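Local coordinates for acyl-CoA dehydrogenase domain protein Tcur3483 (Thermomonospora curvata, PDB 6WY9) that binds FAD, here in its reduced dihydro form, and probably acts as an acyl-CoA dehydrogenase-type oxidoreductase on CH-CH groups, at residues 113-118 with 140-145; 298-303 with 344-349. All coordinates share one frame; numbering follows the deposited sequence.

From the N terminus the chain first runs through the N-terminal helical region to helix 109-122, then through helix 125-136 into strand 142-145; interaction 1 closes this short, mostly helical excursion of 21 residues and ties the N-terminal helices to the start of the beta region beside the flavin. The chain then builds the strands of the middle region before entering the C-terminal helices. There interaction 2 closes a helical hairpin, with 40 residues between 298-303 and 344-349. The two loops follow in series, neither nested nor crossed. The centres of interactions 1 and 2 lie about 34 Å apart, and the nearest atoms of interactions 1 and 2 are about 19 Å apart, without touching.

Interaction 1 (113-118 with 140-145); sequences NTVGPT and IVFAIG. With FDA (dihydroflavine-adenine dinucleotide), chain C.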
loop_
_atom_site.group_PDB
_atom_site.type_symbol
_atom_site.label_atom_id
_atom_site.label_comp_id
_atom_site.label_asym_id
_atom_site.label_seq_id
_atom_site.Cartn_x
_atom_site.Cartn_y
_atom_site.Cartn_z
ATOM N N ASN A 113 -5.021 -31.570 -14.307
ATOM C CA ASN A 113 -3.919 -31.219 -13.426
ATOM C C ASN A 113 -4.256 -31.266 -11.959
ATOM O O ASN A 113 -3.373 -31.055 -11.124
ATOM C CB ASN A 113 -3.417 -29.837 -13.785
ATOM C CG ASN A 113 -2.590 -29.869 -15.017
ATOM O OD1 ASN A 113 -3.114 -29.919 -16.133
ATOM N ND2 ASN A 113 -1.281 -29.895 -14.836
ATOM N N THR A 114 -5.472 -31.527 -11.627
ATOM C CA THR A 114 -5.888 -31.510 -10.237
ATOM C C THR A 114 -6.507 -32.826 -9.799
ATOM O O THR A 114 -6.168 -33.352 -8.728
ATOM C CB THR A 114 -6.859 -30.318 -10.105
ATOM O OG1 THR A 114 -6.095 -29.097 -10.121
ATOM C CG2 THR A 114 -7.656 -30.385 -8.914
ATOM N N VAL A 115 -7.382 -33.392 -10.611
ATOM C CA VAL A 115 -8.068 -34.616 -10.237
ATOM C C VAL A 115 -7.260 -35.841 -10.641
ATOM O O VAL A 115 -7.089 -36.783 -9.858
ATOM C CB VAL A 115 -9.484 -34.612 -10.856
ATOM C CG1 VAL A 115 -10.157 -35.968 -10.696
ATOM C CG2 VAL A 115 -10.344 -33.505 -10.215
ATOM N N GLY A 116 -6.729 -35.852 -11.860
ATOM C CA GLY A 116 -5.964 -36.984 -12.304
ATOM C C GLY A 116 -4.803 -37.292 -11.378
ATOM O O GLY A 116 -4.582 -38.447 -10.978
ATOM N N PRO A 117 -4.025 -36.262 -11.026
ATOM C CA PRO A 117 -2.842 -36.513 -10.187
ATOM C C PRO A 117 -3.196 -36.898 -8.760
ATOM O O PRO A 117 -2.417 -37.602 -8.108
ATOM C CB PRO A 117 -2.068 -35.184 -10.247
ATOM C CG PRO A 117 -2.589 -34.477 -11.477
ATOM C CD PRO A 117 -4.043 -34.879 -11.547
ATOM N N THR A 118 -4.341 -36.462 -8.245
ATOM C CA THR A 118 -4.736 -36.972 -6.944
ATOM C C THR A 118 -5.240 -38.410 -7.059
ATOM O O THR A 118 -4.981 -39.233 -6.166
ATOM C CB THR A 118 -5.784 -36.046 -6.311
ATOM O OG1 THR A 118 -6.920 -35.959 -7.173
ATOM C CG2 THR A 118 -5.215 -34.624 -6.096
ATOM N N ILE A 140 -13.572 -37.395 -20.430
ATOM C CA ILE A 140 -14.128 -37.253 -19.092
ATOM C C ILE A 140 -13.687 -35.917 -18.520
ATOM O O ILE A 140 -12.482 -35.635 -18.452
ATOM C CB ILE A 140 -13.682 -38.382 -18.153
ATOM C CG1 ILE A 140 -14.200 -39.729 -18.633
ATOM C CG2 ILE A 140 -14.182 -38.090 -16.729
ATOM C CD1 ILE A 140 -13.465 -40.875 -18.006
ATOM N N VAL A 141 -14.651 -35.115 -18.085
ATOM C CA VAL A 141 -14.362 -33.861 -17.401
ATOM C C VAL A 141 -15.004 -33.902 -16.022
ATOM O O VAL A 141 -16.098 -34.454 -15.854
ATOM C CB VAL A 141 -14.838 -32.632 -18.209
ATOM C CG1 VAL A 141 -14.877 -31.360 -17.325
ATOM C CG2 VAL A 141 -13.927 -32.405 -19.433
ATOM N N PHE A 142 -14.301 -33.343 -15.033
ATOM C CA PHE A 142 -14.703 -33.329 -13.637
ATOM C C PHE A 142 -15.018 -31.914 -13.204
ATOM O O PHE A 142 -14.443 -30.956 -13.721
ATOM C CB PHE A 142 -13.604 -33.858 -12.709
ATOM C CG PHE A 142 -13.633 -35.367 -12.497
ATOM C CD1 PHE A 142 -13.122 -36.216 -13.454
ATOM C CD2 PHE A 142 -14.153 -35.925 -11.319
ATOM C CE1 PHE A 142 -13.142 -37.611 -13.265
ATOM C CE2 PHE A 142 -14.168 -37.307 -11.119
ATOM C CZ PHE A 142 -13.654 -38.147 -12.107
ATOM N N ALA A 143 -15.892 -31.786 -12.211
ATOM C CA ALA A 143 -16.099 -30.517 -11.537
ATOM C C ALA A 143 -15.881 -30.727 -10.036
ATOM O O ALA A 143 -16.075 -31.830 -9.517
ATOM C CB ALA A 143 -17.506 -29.947 -11.869
ATOM N N ILE A 144 -15.426 -29.677 -9.340
ATOM C CA ILE A 144 -15.070 -29.783 -7.922
ATOM C C ILE A 144 -16.275 -29.406 -7.068
ATOM O O ILE A 144 -16.752 -28.262 -7.118
ATOM C CB ILE A 144 -13.876 -28.884 -7.549
ATOM C CG1 ILE A 144 -12.608 -29.222 -8.338
ATOM C CG2 ILE A 144 -13.589 -29.070 -6.042
ATOM C CD1 ILE A 144 -12.132 -30.659 -8.127
ATOM N N GLY A 145 -16.704 -30.325 -6.215
ATOM C CA GLY A 145 -17.825 -30.067 -5.332
ATOM C C GLY A 145 -17.425 -29.914 -3.875
ATOM O O GLY A 145 -17.625 -30.842 -3.086
HETATM P PA FDA C . -16.730 -16.823 3.030
HETATM O O1A FDA C . -18.047 -16.228 3.416
HETATM O O2A FDA C . -16.235 -18.096 3.736
HETATM O O5B FDA C . -15.525 -15.696 3.412
HETATM C C5B FDA C . -15.833 -14.502 2.743
HETATM C C4B FDA C . -14.675 -13.527 3.028
HETATM O O4B FDA C . -14.523 -13.508 4.527
HETATM C C3B FDA C . -13.313 -14.060 2.578
HETATM O O3B FDA C . -13.007 -13.696 1.283
HETATM C C2B FDA C . -12.377 -13.313 3.513
HETATM O O2B FDA C . -12.259 -11.870 3.213
HETATM C C1B FDA C . -13.112 -13.372 4.888
HETATM N N9A FDA C . -12.679 -14.458 5.765
HETATM C C8A FDA C . -13.138 -15.790 5.814
HETATM N N7A FDA C . -12.564 -16.486 6.788
HETATM C C5A FDA C . -11.702 -15.602 7.398
HETATM C C6A FDA C . -10.807 -15.774 8.466
HETATM N N6A FDA C . -10.686 -16.954 9.104
HETATM N N1A FDA C . -10.043 -14.744 8.889
HETATM C C2A FDA C . -10.217 -13.583 8.192
HETATM N N3A FDA C . -11.021 -13.267 7.148
HETATM C C4A FDA C . -11.768 -14.322 6.784
HETATM N N1 FDA C . -15.911 -23.931 -4.976
HETATM C C2 FDA C . -16.047 -25.306 -5.259
HETATM O O2 FDA C . -16.338 -26.110 -4.346
HETATM N N3 FDA C . -15.837 -25.685 -6.580
HETATM C C4 FDA C . -15.516 -24.795 -7.631
HETATM O O4 FDA C . -15.373 -25.225 -8.768
HETATM C C4X FDA C . -15.401 -23.411 -7.253
HETATM N N5 FDA C . -15.089 -22.466 -8.232
HETATM C C5X FDA C . -15.452 -21.165 -8.011
HETATM C C6 FDA C . -15.566 -20.290 -9.027
HETATM C C7 FDA C . -15.968 -18.959 -8.754
HETATM C C7M FDA C . -16.083 -18.070 -9.854
HETATM C C8 FDA C . -16.215 -18.527 -7.505
HETATM C C8M FDA C . -16.624 -17.137 -7.216
HETATM C C9 FDA C . -16.067 -19.413 -6.452
HETATM C C9A FDA C . -15.700 -20.730 -6.713
HETATM N N10 FDA C . -15.541 -21.646 -5.659
HETATM C C10 FDA C . -15.609 -23.004 -5.985
HETATM C "C1'" FDA C . -15.917 -21.223 -4.280
HETATM C "C2'" FDA C . -14.689 -20.723 -3.469
HETATM O "O2'" FDA C . -13.895 -21.754 -3.123
HETATM C "C3'" FDA C . -15.342 -19.987 -2.213
HETATM O "O3'" FDA C . -15.976 -18.787 -2.607
HETATM C "C4'" FDA C . -14.300 -19.743 -1.132
HETATM O "O4'" FDA C . -13.962 -20.977 -0.600
HETATM C "C5'" FDA C . -14.884 -18.732 -0.109
HETATM O "O5'" FDA C . -16.002 -19.325 0.483
HETATM P P FDA C . -17.199 -18.214 0.606
HETATM O O1P FDA C . -17.420 -17.749 -0.752
HETATM O O2P FDA C . -18.327 -18.872 1.386
HETATM O O3P FDA C . -16.633 -16.901 1.448
#
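A small, buried apolar contact packs Val115 of helix 109-122 against Phe142 and Ile144 of strand 142-145, where the N-terminal helices meet the beta region next to the flavin. The two methyls of Val115 divide the contact between Phe142 and Ile144, two residues apart on the strand. CG1, set opposite the backbone N (chi1 170°), lies over the centre of the Phe142 ring in a CH-pi contact, 3.9 Å from its centroid and only 9° off the normal. Val115 CG2 lies 4.0 Å from Ile144 CD1 and also 4.1 Å from Phe142 CB. The valine stands roughly perpendicular to the phenylalanine side chain and runs antiparallel, side by side, to that of Ile144. Trp188 of the adjoining strand 186-192 touches both Val115 and Ile144, extending the apolar cluster. Replacing Val115 with alanine would probably leave one face of the Phe142 ring without its methyl cover and Ile144 CD1 without its methyl partner on the helix, opening a gap between helix and strand. Ile144 also faces the cofactor: its backbone O accepts a hydrogen bond from FDA N3 at 2.8 Å (N-H...O angle 157°), and Ile144 CB lies 3.9 Å from FDA N3. The same residue thus joins the helix packing to the flavin's pyrimidine ring, on an outermost strand of its sheet within this chain, as part of the FAD site of this acyl-CoA dehydrogenase family member.

Interaction 2 (298-303 with 344-349); sequences LARTYA and QRTLTG. With GOL (glycerol), chain I.
Leu298, Thr301, Thr346 and Leu347 pack two antiparallel helices of the C-terminal helical domain of the acyl-CoA dehydrogenase fold, 292-321 and 326-350. The axes of the two short segments approach to 10.3 Å, with 154° between their directions. The apolar contacts lie at two levels. Leu298 and Leu347 meet nearly perpendicular to each other through their CD2 methyls, 4.0 Å apart; Trp276 and Val279 of helix 263-286 also touch Leu347. One level on, Thr301 and Thr346 meet end-on, Thr301 CG2 lying 3.7 Å from Thr346 CB and equally close to Thr346 CG2. Both threonine hydroxyls turn back to their own helices: Thr301 OG1 bonds to Asp297 O, and Thr346 OG1 to Asp342 O.

The polar part is led by Arg300. Its chain bends at chi3 (55°), bringing the guanidinium across to the second helix, where NH2 forms a salt bridge with Asp342. The same NH2 comes near Thr346 OG1, but the angle is too poor for a hydrogen bond. A glycerol, probably from the crystallisation liquor, spans the two arginines. Its O3 accepts from Arg345 NE at 3.2 Å, near the guanidinium plane. At its other end, O1 lies at the edge of the Arg300 guanidinium, accepting from NH2 at 2.9 Å and, weakly, from NE at 3.4 Å.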
loop_
_atom_site.group_PDB
_atom_site.type_symbol
_atom_site.label_atom_id
_atom_site.label_comp_id
_atom_site.label_asym_id
_atom_site.label_seq_id
_atom_site.Cartn_x
_atom_site.Cartn_y
_atom_site.Cartn_z
ATOM N N LEU A 298 4.561 0.892 -15.250
ATOM C CA LEU A 298 5.067 -0.292 -15.929
ATOM C C LEU A 298 6.293 -0.857 -15.214
ATOM O O LEU A 298 6.423 -2.082 -15.116
ATOM C CB LEU A 298 5.413 0.026 -17.389
ATOM C CG LEU A 298 4.194 0.309 -18.256
ATOM C CD1 LEU A 298 4.729 0.899 -19.597
ATOM C CD2 LEU A 298 3.391 -0.992 -18.449
ATOM N N ALA A 299 7.140 0.010 -14.643
ATOM C CA ALA A 299 8.318 -0.459 -13.884
ATOM C C ALA A 299 7.894 -1.201 -12.626
ATOM O O ALA A 299 8.424 -2.282 -12.329
ATOM C CB ALA A 299 9.238 0.721 -13.509
ATOM N N ARG A 300 6.937 -0.630 -11.873
ATOM C CA ARG A 300 6.500 -1.243 -10.624
ATOM C C ARG A 300 5.800 -2.567 -10.883
ATOM O O ARG A 300 6.077 -3.560 -10.204
ATOM C CB ARG A 300 5.563 -0.308 -9.829
ATOM C CG ARG A 300 5.389 -0.681 -8.360
ATOM C CD ARG A 300 4.359 0.265 -7.606
ATOM N NE ARG A 300 3.086 0.245 -8.332
ATOM C CZ ARG A 300 2.197 -0.741 -8.246
ATOM N NH1 ARG A 300 2.425 -1.781 -7.425
ATOM N NH2 ARG A 300 1.083 -0.716 -8.979
ATOM N N THR A 301 4.951 -2.628 -11.918
ATOM C CA THR A 301 4.304 -3.909 -12.202
ATOM C C THR A 301 5.295 -4.906 -12.786
ATOM O O THR A 301 5.165 -6.106 -12.518
ATOM C CB THR A 301 3.074 -3.746 -13.109
ATOM O OG1 THR A 301 3.437 -2.972 -14.249
ATOM C CG2 THR A 301 1.939 -3.040 -12.356
ATOM N N TYR A 302 6.279 -4.459 -13.604
ATOM C CA TYR A 302 7.343 -5.359 -14.030
ATOM C C TYR A 302 8.023 -6.028 -12.811
ATOM O O TYR A 302 8.305 -7.249 -12.796
ATOM C CB TYR A 302 8.379 -4.573 -14.858
ATOM C CG TYR A 302 9.563 -5.364 -15.373
ATOM C CD1 TYR A 302 9.502 -6.026 -16.596
ATOM C CD2 TYR A 302 10.775 -5.440 -14.657
ATOM C CE1 TYR A 302 10.629 -6.720 -17.115
ATOM C CE2 TYR A 302 11.874 -6.139 -15.164
ATOM C CZ TYR A 302 11.802 -6.793 -16.386
ATOM O OH TYR A 302 12.924 -7.485 -16.886
ATOM N N ALA A 303 8.379 -5.219 -11.818
ATOM C CA ALA A 303 9.136 -5.761 -10.683
ATOM C C ALA A 303 8.290 -6.758 -9.893
ATOM O O ALA A 303 8.814 -7.777 -9.424
ATOM C CB ALA A 303 9.594 -4.637 -9.757
ATOM N N GLN A 344 -3.840 -5.690 -12.991
ATOM C CA GLN A 344 -5.085 -5.343 -13.667
ATOM C C GLN A 344 -5.455 -3.887 -13.430
ATOM O O GLN A 344 -5.840 -3.191 -14.369
ATOM C CB GLN A 344 -6.222 -6.283 -13.219
ATOM C CG GLN A 344 -6.047 -7.707 -13.818
ATOM C CD GLN A 344 -6.739 -8.831 -13.032
ATOM O OE1 GLN A 344 -7.444 -8.579 -12.045
ATOM N NE2 GLN A 344 -6.503 -10.093 -13.453
ATOM N N ARG A 345 -5.398 -3.420 -12.169
ATOM C CA ARG A 345 -5.746 -2.026 -11.880
ATOM C C ARG A 345 -4.832 -1.092 -12.637
ATOM O O ARG A 345 -5.271 -0.107 -13.232
ATOM C CB ARG A 345 -5.602 -1.705 -10.381
ATOM C CG ARG A 345 -6.684 -2.291 -9.460
ATOM C CD ARG A 345 -6.300 -2.038 -7.977
ATOM N NE ARG A 345 -6.175 -0.602 -7.655
ATOM C CZ ARG A 345 -6.432 -0.124 -6.445
ATOM N NH1 ARG A 345 -6.838 -0.948 -5.489
ATOM N NH2 ARG A 345 -6.285 1.153 -6.173
ATOM N N THR A 346 -3.537 -1.407 -12.611
ATOM C CA THR A 346 -2.522 -0.494 -13.108
ATOM C C THR A 346 -2.571 -0.392 -14.630
ATOM O O THR A 346 -2.531 0.708 -15.175
ATOM C CB THR A 346 -1.138 -0.954 -12.629
ATOM O OG1 THR A 346 -1.114 -1.010 -11.200
ATOM C CG2 THR A 346 -0.063 0.026 -13.120
ATOM N N LEU A 347 -2.680 -1.536 -15.329
ATOM C CA LEU A 347 -2.774 -1.536 -16.786
ATOM C C LEU A 347 -4.056 -0.869 -17.263
ATOM O O LEU A 347 -4.045 -0.208 -18.313
ATOM C CB LEU A 347 -2.699 -2.964 -17.385
ATOM C CG LEU A 347 -1.363 -3.725 -17.188
ATOM C CD1 LEU A 347 -1.438 -5.163 -17.800
ATOM C CD2 LEU A 347 -0.089 -2.940 -17.744
ATOM N N THR A 348 -5.163 -1.040 -16.530
ATOM C CA THR A 348 -6.386 -0.329 -16.867
ATOM C C THR A 348 -6.151 1.192 -16.862
ATOM O O THR A 348 -6.604 1.911 -17.767
ATOM C CB THR A 348 -7.517 -0.723 -15.881
ATOM O OG1 THR A 348 -7.890 -2.089 -16.102
ATOM C CG2 THR A 348 -8.770 0.147 -16.115
ATOM N N GLY A 349 -5.497 1.705 -15.820
ATOM C CA GLY A 349 -5.167 3.126 -15.804
ATOM C C GLY A 349 -4.353 3.541 -17.022
ATOM O O GLY A 349 -4.634 4.565 -17.651
HETATM C C1 GOL I . -0.696 2.204 -10.212
HETATM O O1 GOL I . 0.614 2.122 -9.623
HETATM C C2 GOL I . -1.801 2.107 -9.121
HETATM O O2 GOL I . -2.332 3.337 -8.788
HETATM C C3 GOL I . -2.901 1.215 -9.761
HETATM O O3 GOL I . -4.115 1.359 -9.023
#